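Long-range contact in DegV family protein (Thermus thermophilus, PDB 2DT8), which binds a fatty acid, seen here as palmitic acid, and also carries a zinc ion, though its physiological role is not established: residues Gly22-Gly34 and Phe58-Val72. Residues are numbered along the deposited sequence; the frame is centred on the assembly and turned at random.
Sequences GVRVVPLYVNLSG and FPTTSQPSPEDFARV. With ZN (zinc ion), chain B; PLM (palmitic acid), chain C.
Strands 29-32 and 60-62 run antiparallel, Tyr29 and Asn31 each trading two backbone hydrogen bonds, with Ser62 and Thr60 respectively, while Val30 faces Thr61 as the non-hydrogen-bonded pair between them. Asn31, Thr60 and Ser62 share one face of this ribbon. There the Asn31 amide spends both hydrogens of ND2 across the strands, one on Thr60 OG1 at 3.1 Å. The other goes almost straight (178°) to Ser62 OG, also at 3.1 Å. Both acceptors lie near the amide plane, which fixes the flip of the group, and a water joins OD1 back to Ser62 OG. With the amide gone, as in an alanine here, the Thr60 and Ser62 hydroxyls lose their common donor and would probably be freer to turn, and the water would lose one of its two holds. On the face of Val30 and Thr61, Val30 CG1 lies beside Pro59 CB; Leu32 CD1 also packs on that carbon.

Toward the helix beginning at Pro66 the contact turns apolar. Leu28 sets CG against Pro64 CD at 3.7 Å. Val26 divides its branches: CG1, anti to the backbone N (chi1 177°), touches Pro64 CB at 3.6 Å. The same methyl sits over the centre of the Phe69 ring as a CH-pi contact, 4.1 Å from the centroid, while CG2 meets Val72 CG2. Ser65 and Asp68 close the helix start as a capping box, and a water bridges Asp68 OD1 to Tyr29 OH.

Zinc is bound by Glu67 OE2 at 1.9 Å, on the helix but away from the contact, with Glu105 and a water. Thr61 OG1 donates to palmitic acid O2 at 2.7 Å, Ser93 also bonding the lipid, so the short antiparallel strand pair helps form the carboxyl end of the fatty-acid pocket of this DegV protein.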
ATOM      1  N   GLY A  22     -14.506 -10.497  -5.489  1.00  7.95           N
ATOM      2  CA  GLY A  22     -15.390 -10.351  -4.347  1.00  7.61           C
ATOM      3  C   GLY A  22     -14.766  -9.633  -3.169  1.00  7.71           C
ATOM      4  O   GLY A  22     -15.211  -9.793  -2.029  1.00  9.56           O
ATOM      5  N   VAL A  23     -13.734  -8.844  -3.434  1.00  7.07           N
ATOM      6  CA  VAL A  23     -13.080  -8.082  -2.381  1.00  8.33           C
ATOM      7  C   VAL A  23     -13.898  -6.810  -2.196  1.00  8.21           C
ATOM      8  O   VAL A  23     -14.138  -6.085  -3.156  1.00 11.77           O
ATOM      9  CB  VAL A  23     -11.638  -7.712  -2.779  1.00  7.64           C
ATOM     10  CG1 VAL A  23     -11.038  -6.750  -1.756  1.00 10.45           C
ATOM     11  CG2 VAL A  23     -10.797  -8.977  -2.899  1.00  9.21           C
ATOM     12  N   ARG A  24     -14.352  -6.548  -0.976  1.00  6.35           N
ATOM     13  CA  ARG A  24     -15.131  -5.344  -0.718  1.00  6.35           C
ATOM     14  C   ARG A  24     -14.179  -4.253  -0.254  1.00  6.12           C
ATOM     15  O   ARG A  24     -13.251  -4.509   0.506  1.00  7.54           O
ATOM     16  CB  ARG A  24     -16.210  -5.647   0.318  1.00  7.76           C
ATOM     17  CG  ARG A  24     -17.118  -6.778  -0.166  1.00 11.26           C
ATOM     18  CD  ARG A  24     -18.265  -7.062   0.772  1.00 16.27           C
ATOM     19  NE  ARG A  24     -19.076  -8.165   0.262  1.00 16.33           N
ATOM     20  CZ  ARG A  24     -20.402  -8.185   0.281  1.00 18.36           C
ATOM     21  NH1 ARG A  24     -21.076  -7.161   0.785  1.00 21.36           N
ATOM     22  NH2 ARG A  24     -21.054  -9.232  -0.205  1.00 16.95           N
ATOM     23  N   VAL A  25     -14.403  -3.033  -0.725  1.00  7.00           N
ATOM     24  CA  VAL A  25     -13.513  -1.937  -0.387  1.00  6.57           C
ATOM     25  C   VAL A  25     -14.198  -0.792   0.346  1.00  8.77           C
ATOM     26  O   VAL A  25     -15.213  -0.263  -0.104  1.00 12.35           O
ATOM     27  CB  VAL A  25     -12.846  -1.389  -1.668  1.00  8.50           C
ATOM     28  CG1 VAL A  25     -11.844  -0.295  -1.314  1.00 10.58           C
ATOM     29  CG2 VAL A  25     -12.162  -2.518  -2.422  1.00 11.19           C
ATOM     30  N   VAL A  26     -13.626  -0.421   1.487  1.00  6.58           N
ATOM     31  CA  VAL A  26     -14.131   0.682   2.296  1.00  5.57           C
ATOM     32  C   VAL A  26     -13.246   1.866   1.918  1.00  6.23           C
ATOM     33  O   VAL A  26     -12.029   1.819   2.083  1.00  6.12           O
ATOM     34  CB  VAL A  26     -13.982   0.367   3.794  1.00  7.64           C
ATOM     35  CG1 VAL A  26     -14.453   1.549   4.619  1.00  9.00           C
ATOM     36  CG2 VAL A  26     -14.782  -0.904   4.143  1.00  9.92           C
ATOM     37  N   PRO A  27     -13.843   2.948   1.400  1.00  5.26           N
ATOM     38  CA  PRO A  27     -13.031   4.103   1.009  1.00  6.78           C
ATOM     39  C   PRO A  27     -12.497   5.018   2.090  1.00  5.05           C
ATOM     40  O   PRO A  27     -13.102   5.169   3.150  1.00  6.17           O
ATOM     41  CB  PRO A  27     -13.961   4.866   0.068  1.00  7.48           C
ATOM     42  CG  PRO A  27     -15.297   4.637   0.681  1.00 11.25           C
ATOM     43  CD  PRO A  27     -15.258   3.145   1.035  1.00  8.92           C
ATOM     44  N   LEU A  28     -11.331   5.597   1.808  1.00  5.69           N
ATOM     45  CA  LEU A  28     -10.744   6.623   2.656  1.00  3.46           C
ATOM     46  C   LEU A  28     -10.996   7.904   1.850  1.00  5.03           C
ATOM     47  O   LEU A  28     -11.441   7.843   0.685  1.00  5.28           O
ATOM     48  CB  LEU A  28      -9.251   6.404   2.902  1.00  4.70           C
ATOM     49  CG  LEU A  28      -9.005   5.572   4.173  1.00  4.40           C
ATOM     50  CD1 LEU A  28      -9.179   4.083   3.876  1.00  4.38           C
ATOM     51  CD2 LEU A  28      -7.617   5.853   4.730  1.00  3.84           C
ATOM     52  N   TYR A  29     -10.716   9.056   2.452  1.00  5.52           N
ATOM     53  CA  TYR A  29     -11.001  10.329   1.814  1.00  6.14           C
ATOM     54  C   TYR A  29      -9.851  11.298   1.776  1.00  5.76           C
ATOM     55  O   TYR A  29      -8.965  11.275   2.626  1.00  5.62           O
ATOM     56  CB  TYR A  29     -12.166  11.014   2.535  1.00  8.72           C
ATOM     57  CG  TYR A  29     -13.326  10.098   2.802  1.00 10.39           C
ATOM     58  CD1 TYR A  29     -13.323   9.239   3.903  1.00 12.70           C
ATOM     59  CD2 TYR A  29     -14.405  10.054   1.931  1.00 13.07           C
ATOM     60  CE1 TYR A  29     -14.376   8.350   4.124  1.00 12.94           C
ATOM     61  CE2 TYR A  29     -15.465   9.169   2.142  1.00 14.10           C
ATOM     62  CZ  TYR A  29     -15.438   8.325   3.237  1.00 14.32           C
ATOM     63  OH  TYR A  29     -16.480   7.457   3.450  1.00 18.06           O
ATOM     64  N   VAL A  30      -9.907  12.168   0.778  1.00  5.83           N
ATOM     65  CA  VAL A  30      -8.935  13.223   0.584  1.00  4.02           C
ATOM     66  C   VAL A  30      -9.670  14.540   0.834  1.00  5.57           C
ATOM     67  O   VAL A  30     -10.749  14.775   0.282  1.00  6.26           O
ATOM     68  CB  VAL A  30      -8.390  13.226  -0.853  1.00  4.37           C
ATOM     69  CG1 VAL A  30      -7.435  14.386  -1.036  1.00  8.12           C
ATOM     70  CG2 VAL A  30      -7.688  11.912  -1.143  1.00  5.32           C
ATOM     71  N   ASN A  31      -9.074  15.380   1.674  1.00  5.42           N
ATOM     72  CA  ASN A  31      -9.620  16.695   2.007  1.00  6.67           C
ATOM     73  C   ASN A  31      -8.781  17.699   1.223  1.00  6.48           C
ATOM     74  O   ASN A  31      -7.582  17.852   1.478  1.00  7.89           O
ATOM     75  CB  ASN A  31      -9.495  16.936   3.515  1.00  7.42           C
ATOM     76  CG  ASN A  31     -10.123  15.819   4.321  1.00  9.63           C
ATOM     77  OD1 ASN A  31     -11.282  15.461   4.100  1.00 14.97           O
ATOM     78  ND2 ASN A  31      -9.365  15.261   5.261  1.00 10.24           N
ATOM     79  N   LEU A  32      -9.426  18.362   0.265  1.00  8.30           N
ATOM     80  CA  LEU A  32      -8.761  19.321  -0.607  1.00 11.55           C
ATOM     81  C   LEU A  32      -9.785  20.326  -1.140  1.00 16.39           C
ATOM     82  O   LEU A  32     -10.960  20.025  -1.307  1.00 13.79           O
ATOM     83  CB  LEU A  32      -8.122  18.570  -1.781  1.00 13.73           C
ATOM     84  CG  LEU A  32      -7.252  19.363  -2.757  1.00 16.04           C
ATOM     85  CD1 LEU A  32      -5.914  19.657  -2.107  1.00 16.54           C
ATOM     86  CD2 LEU A  32      -7.055  18.564  -4.036  1.00 21.40           C
ATOM     87  N   SER A  33      -9.253  21.535  -1.392  1.00 22.20           N
ATOM     88  CA  SER A  33     -10.137  22.565  -1.901  1.00 23.53           C
ATOM     89  C   SER A  33     -11.396  22.836  -1.057  1.00 21.38           C
ATOM     90  O   SER A  33     -12.443  23.252  -1.537  1.00 24.34           O
ATOM     91  CB  SER A  33     -10.705  22.284  -3.301  1.00 23.09           C
ATOM     92  OG  SER A  33      -9.670  21.935  -4.198  1.00 26.54           O
ATOM     93  N   GLY A  34     -11.223  22.489   0.229  1.00 19.58           N
ATOM     94  CA  GLY A  34     -12.321  22.731   1.146  1.00 17.20           C
ATOM     95  C   GLY A  34     -13.429  21.630   1.120  1.00 16.92           C
ATOM     96  O   GLY A  34     -14.448  21.634   1.820  1.00 16.47           O
ATOM     97  N   PHE A  58      -2.338  22.301   1.417  1.00 18.00           N
ATOM     98  CA  PHE A  58      -2.006  20.892   1.330  1.00 17.01           C
ATOM     99  C   PHE A  58      -3.214  19.986   1.571  1.00 12.42           C
ATOM    100  O   PHE A  58      -4.133  20.316   2.309  1.00 14.72           O
ATOM    101  CB  PHE A  58      -0.698  19.885   2.011  1.00 19.78           C
ATOM    102  CG  PHE A  58       0.638  20.101   1.386  1.00 18.73           C
ATOM    103  CD1 PHE A  58       0.942  21.304   0.773  1.00 14.56           C
ATOM    104  CD2 PHE A  58       1.622  19.120   1.467  1.00 13.88           C
ATOM    105  CE1 PHE A  58       2.200  21.527   0.235  1.00 17.56           C
ATOM    106  CE2 PHE A  58       2.882  19.335   0.933  1.00 18.44           C
ATOM    107  CZ  PHE A  58       3.175  20.551   0.320  1.00 18.49           C
ATOM    108  N   PRO A  59      -3.173  18.851   0.853  1.00 10.26           N
ATOM    109  CA  PRO A  59      -4.239  17.889   1.051  1.00  9.79           C
ATOM    110  C   PRO A  59      -4.036  17.162   2.382  1.00  8.52           C
ATOM    111  O   PRO A  59      -2.929  17.049   2.894  1.00 10.02           O
ATOM    112  CB  PRO A  59      -4.206  16.759  -0.055  1.00  9.82           C
ATOM    113  CG  PRO A  59      -2.716  16.650  -0.275  1.00 12.75           C
ATOM    114  CD  PRO A  59      -2.305  18.092  -0.282  1.00 10.58           C
ATOM    115  N   THR A  60      -5.184  16.721   2.921  1.00  8.33           N
ATOM    116  CA  THR A  60      -5.102  15.976   4.163  1.00  6.58           C
ATOM    117  C   THR A  60      -5.981  14.776   3.800  1.00  4.99           C
ATOM    118  O   THR A  60      -6.659  14.755   2.781  1.00  5.06           O
ATOM    119  CB  THR A  60      -5.520  16.617   5.520  1.00  6.96           C
ATOM    120  OG1 THR A  60      -6.877  17.050   5.422  1.00  9.13           O
ATOM    121  CG2 THR A  60      -4.632  17.835   5.790  1.00  9.21           C
ATOM    122  N   THR A  61      -5.951  13.803   4.727  1.00  4.93           N
ATOM    123  CA  THR A  61      -6.711  12.597   4.461  1.00  4.64           C
ATOM    124  C   THR A  61      -7.487  12.119   5.720  1.00  6.16           C
ATOM    125  O   THR A  61      -7.164  12.568   6.821  1.00  7.77           O
ATOM    126  CB  THR A  61      -5.857  11.370   3.950  1.00  5.06           C
ATOM    127  OG1 THR A  61      -4.857  11.044   4.922  1.00  6.34           O
ATOM    128  CG2 THR A  61      -5.149  11.757   2.662  1.00  5.92           C
ATOM    129  N   SER A  62      -8.492  11.265   5.547  1.00  6.31           N
ATOM    130  CA  SER A  62      -9.288  10.783   6.662  1.00  6.27           C
ATOM    131  C   SER A  62      -9.583   9.288   6.518  1.00  6.70           C
ATOM    132  O   SER A  62      -9.864   8.786   5.438  1.00  6.53           O
ATOM    133  CB  SER A  62     -10.629  11.517   6.719  1.00  9.17           C
ATOM    134  OG  SER A  62     -10.439  12.899   6.977  1.00 14.11           O
ATOM    135  N   GLN A  63      -9.556   8.632   7.690  1.00  6.23           N
ATOM    136  CA  GLN A  63      -9.759   7.196   7.662  1.00  6.18           C
ATOM    137  C   GLN A  63     -11.285   7.025   7.740  1.00  5.45           C
ATOM    138  O   GLN A  63     -12.012   7.963   8.040  1.00  6.43           O
ATOM    139  CB  GLN A  63      -9.143   6.542   8.929  1.00  6.46           C
ATOM    140  CG  GLN A  63      -9.921   6.821  10.224  1.00  7.72           C
ATOM    141  CD  GLN A  63      -9.469   8.080  10.912  1.00 12.56           C
ATOM    142  OE1 GLN A  63      -9.088   9.052  10.266  1.00 13.59           O
ATOM    143  NE2 GLN A  63      -9.516   8.075  12.242  1.00 16.60           N
ATOM    144  N   PRO A  64     -11.708   5.783   7.443  1.00  4.52           N
ATOM    145  CA  PRO A  64     -13.135   5.532   7.479  1.00  4.99           C
ATOM    146  C   PRO A  64     -13.696   5.491   8.930  1.00  6.13           C
ATOM    147  O   PRO A  64     -12.895   5.275   9.846  1.00  6.80           O
ATOM    148  CB  PRO A  64     -13.370   4.084   6.883  1.00  4.31           C
ATOM    149  CG  PRO A  64     -12.051   3.817   6.199  1.00  5.62           C
ATOM    150  CD  PRO A  64     -11.034   4.532   7.063  1.00  4.89           C
ATOM    151  N   SER A  65     -14.989   5.709   9.137  1.00  5.04           N
ATOM    152  CA  SER A  65     -15.557   5.709  10.482  1.00  4.63           C
ATOM    153  C   SER A  65     -15.928   4.278  10.849  1.00  6.94           C
ATOM    154  O   SER A  65     -15.959   3.388   9.992  1.00  5.34           O
ATOM    155  CB  SER A  65     -16.842   6.529  10.503  1.00  4.73           C
ATOM    156  OG  SER A  65     -17.866   5.862   9.773  1.00  6.59           O
ATOM    157  N   PRO A  66     -16.226   4.035  12.136  1.00  5.67           N
ATOM    158  CA  PRO A  66     -16.603   2.677  12.518  1.00  5.32           C
ATOM    159  C   PRO A  66     -17.867   2.227  11.771  1.00  4.86           C
ATOM    160  O   PRO A  66     -17.974   1.071  11.375  1.00  6.16           O
ATOM    161  CB  PRO A  66     -16.833   2.797  14.018  1.00  6.49           C
ATOM    162  CG  PRO A  66     -15.810   3.812  14.425  1.00  6.40           C
ATOM    163  CD  PRO A  66     -15.917   4.855  13.324  1.00  7.40           C
ATOM    164  N   GLU A  67     -18.832   3.128  11.574  1.00  4.05           N
ATOM    165  CA  GLU A  67     -20.042   2.721  10.868  1.00  4.26           C
ATOM    166  C   GLU A  67     -19.797   2.473   9.376  1.00  5.37           C
ATOM    167  O   GLU A  67     -20.519   1.689   8.769  1.00  7.69           O
ATOM    168  CB  GLU A  67     -21.178   3.733  11.084  1.00  4.85           C
ATOM    169  CG  GLU A  67     -21.756   3.759  12.513  1.00  5.43           C
ATOM    170  CD  GLU A  67     -22.245   2.405  13.025  1.00  6.54           C
ATOM    171  OE1 GLU A  67     -22.693   1.549  12.221  1.00  7.68           O
ATOM    172  OE2 GLU A  67     -22.186   2.212  14.262  1.00  5.57           O
ATOM    173  N   ASP A  68     -18.789   3.124   8.787  1.00  5.72           N
ATOM    174  CA  ASP A  68     -18.470   2.870   7.380  1.00  6.36           C
ATOM    175  C   ASP A  68     -18.119   1.381   7.279  1.00  6.67           C
ATOM    176  O   ASP A  68     -18.552   0.684   6.363  1.00  8.43           O
ATOM    177  CB  ASP A  68     -17.266   3.696   6.907  1.00  6.17           C
ATOM    178  CG  ASP A  68     -17.591   5.170   6.703  1.00  7.65           C
ATOM    179  OD1 ASP A  68     -18.772   5.508   6.469  1.00  9.07           O
ATOM    180  OD2 ASP A  68     -16.650   5.990   6.749  1.00  9.83           O
ATOM    181  N   PHE A  69     -17.332   0.902   8.238  1.00  6.68           N
ATOM    182  CA  PHE A  69     -16.951  -0.503   8.260  1.00  6.02           C
ATOM    183  C   PHE A  69     -18.113  -1.408   8.650  1.00  6.19           C
ATOM    184  O   PHE A  69     -18.319  -2.455   8.040  1.00  5.69           O
ATOM    185  CB  PHE A  69     -15.793  -0.722   9.239  1.00  4.00           C
ATOM    186  CG  PHE A  69     -14.439  -0.518   8.635  1.00  3.52           C
ATOM    187  CD1 PHE A  69     -13.947  -1.423   7.699  1.00  7.24           C
ATOM    188  CD2 PHE A  69     -13.662   0.577   8.986  1.00  4.12           C
ATOM    189  CE1 PHE A  69     -12.695  -1.244   7.125  1.00  8.45           C
ATOM    190  CE2 PHE A  69     -12.404   0.772   8.419  1.00  5.33           C
ATOM    191  CZ  PHE A  69     -11.921  -0.144   7.481  1.00  6.14           C
ATOM    192  N   ALA A  70     -18.869  -1.018   9.674  1.00  7.05           N
ATOM    193  CA  ALA A  70     -19.975  -1.859  10.127  1.00  5.83           C
ATOM    194  C   ALA A  70     -20.988  -2.152   9.029  1.00  6.16           C
ATOM    195  O   ALA A  70     -21.503  -3.264   8.937  1.00  8.12           O
ATOM    196  CB  ALA A  70     -20.665  -1.218  11.324  1.00  5.51           C
ATOM    197  N   ARG A  71     -21.351  -1.122   8.188  1.00  6.67           N
ATOM    198  CA  ARG A  71     -22.265  -1.359   7.070  1.00  7.68           C
ATOM    199  C   ARG A  71     -21.708  -2.427   6.138  1.00  7.81           C
ATOM    200  O   ARG A  71     -22.444  -3.304   5.678  1.00  9.39           O
ATOM    201  CB  ARG A  71     -22.504  -0.074   6.281  1.00 10.26           C
ATOM    202  CG  ARG A  71     -23.409  -0.252   5.060  1.00 18.11           C
ATOM    203  CD  ARG A  71     -23.625   1.048   4.272  1.00 23.57           C
ATOM    204  NE  ARG A  71     -22.734   2.133   4.685  1.00 31.07           N
ATOM    205  CZ  ARG A  71     -22.832   2.774   5.846  1.00 31.91           C
ATOM    206  NH1 ARG A  71     -23.884   2.568   6.630  1.00 37.06           N
ATOM    207  NH2 ARG A  71     -21.882   3.620   6.227  1.00 33.87           N
ATOM    208  N   VAL A  72     -20.447  -2.387   5.810  1.00  7.55           N
ATOM    209  CA  VAL A  72     -19.835  -3.350   4.911  1.00  7.90           C
ATOM    210  C   VAL A  72     -19.800  -4.734   5.575  1.00  8.09           C
ATOM    211  O   VAL A  72     -20.160  -5.725   4.946  1.00  7.96           O
ATOM    212  CB  VAL A  72     -18.429  -2.864   4.478  1.00  8.41           C
ATOM    213  CG1 VAL A  72     -17.730  -3.923   3.645  1.00  9.91           C
ATOM    214  CG2 VAL A  72     -18.573  -1.573   3.655  1.00 10.89           C
TER
HETATM  215 ZN    ZN B 501     -22.579   0.693  15.390  1.00  8.67          ZN
HETATM  216  C1  PLM C 701      -5.528   8.389   6.852  1.00  8.51           C
HETATM  217  O1  PLM C 701      -5.756   7.624   7.923  1.00  9.55           O
HETATM  218  O2  PLM C 701      -5.922   9.536   6.841  1.00  8.95           O
HETATM  219  C2  PLM C 701      -4.777   7.820   5.666  1.00  9.45           C
HETATM  220  C3  PLM C 701      -3.271   7.939   5.926  1.00  8.22           C
HETATM  221  C4  PLM C 701      -2.483   7.418   4.722  1.00  7.58           C
HETATM  222  C5  PLM C 701      -0.989   7.510   5.028  1.00  7.98           C
HETATM  223  C6  PLM C 701      -0.176   6.908   3.883  1.00  7.17           C
HETATM  224  C7  PLM C 701       1.299   7.054   4.201  1.00  7.63           C
HETATM  225  C8  PLM C 701       2.122   6.289   3.191  1.00 13.36           C
HETATM  226  C9  PLM C 701       3.547   6.180   3.728  1.00 15.61           C
HETATM  227  CA  PLM C 701       4.515   5.987   2.577  1.00 21.35           C
HETATM  228  CB  PLM C 701       4.570   4.505   2.256  1.00 17.45           C
HETATM  229  CC  PLM C 701       3.901   4.266   0.915  1.00 18.93           C
HETATM  230  CD  PLM C 701       4.880   3.559  -0.004  1.00 18.40           C
HETATM  231  CE  PLM C 701       4.277   3.483  -1.404  1.00 18.02           C
HETATM  232  CF  PLM C 701       5.297   2.870  -2.375  1.00 20.33           C
HETATM  233  CG  PLM C 701       5.322   1.351  -2.205  1.00 21.36           C
HETATM  234  O   HOH W   1     -19.500   7.470   4.727  1.00 28.91           O
HETATM  235  O   HOH W   2     -12.761  13.981   5.976  1.00 15.50           O
HETATM  236  O   HOH W   3      -6.821  20.429   2.385  1.00 19.01           O
HETATM  237  O   HOH W   4     -21.921   1.604  17.243  1.00 10.27           O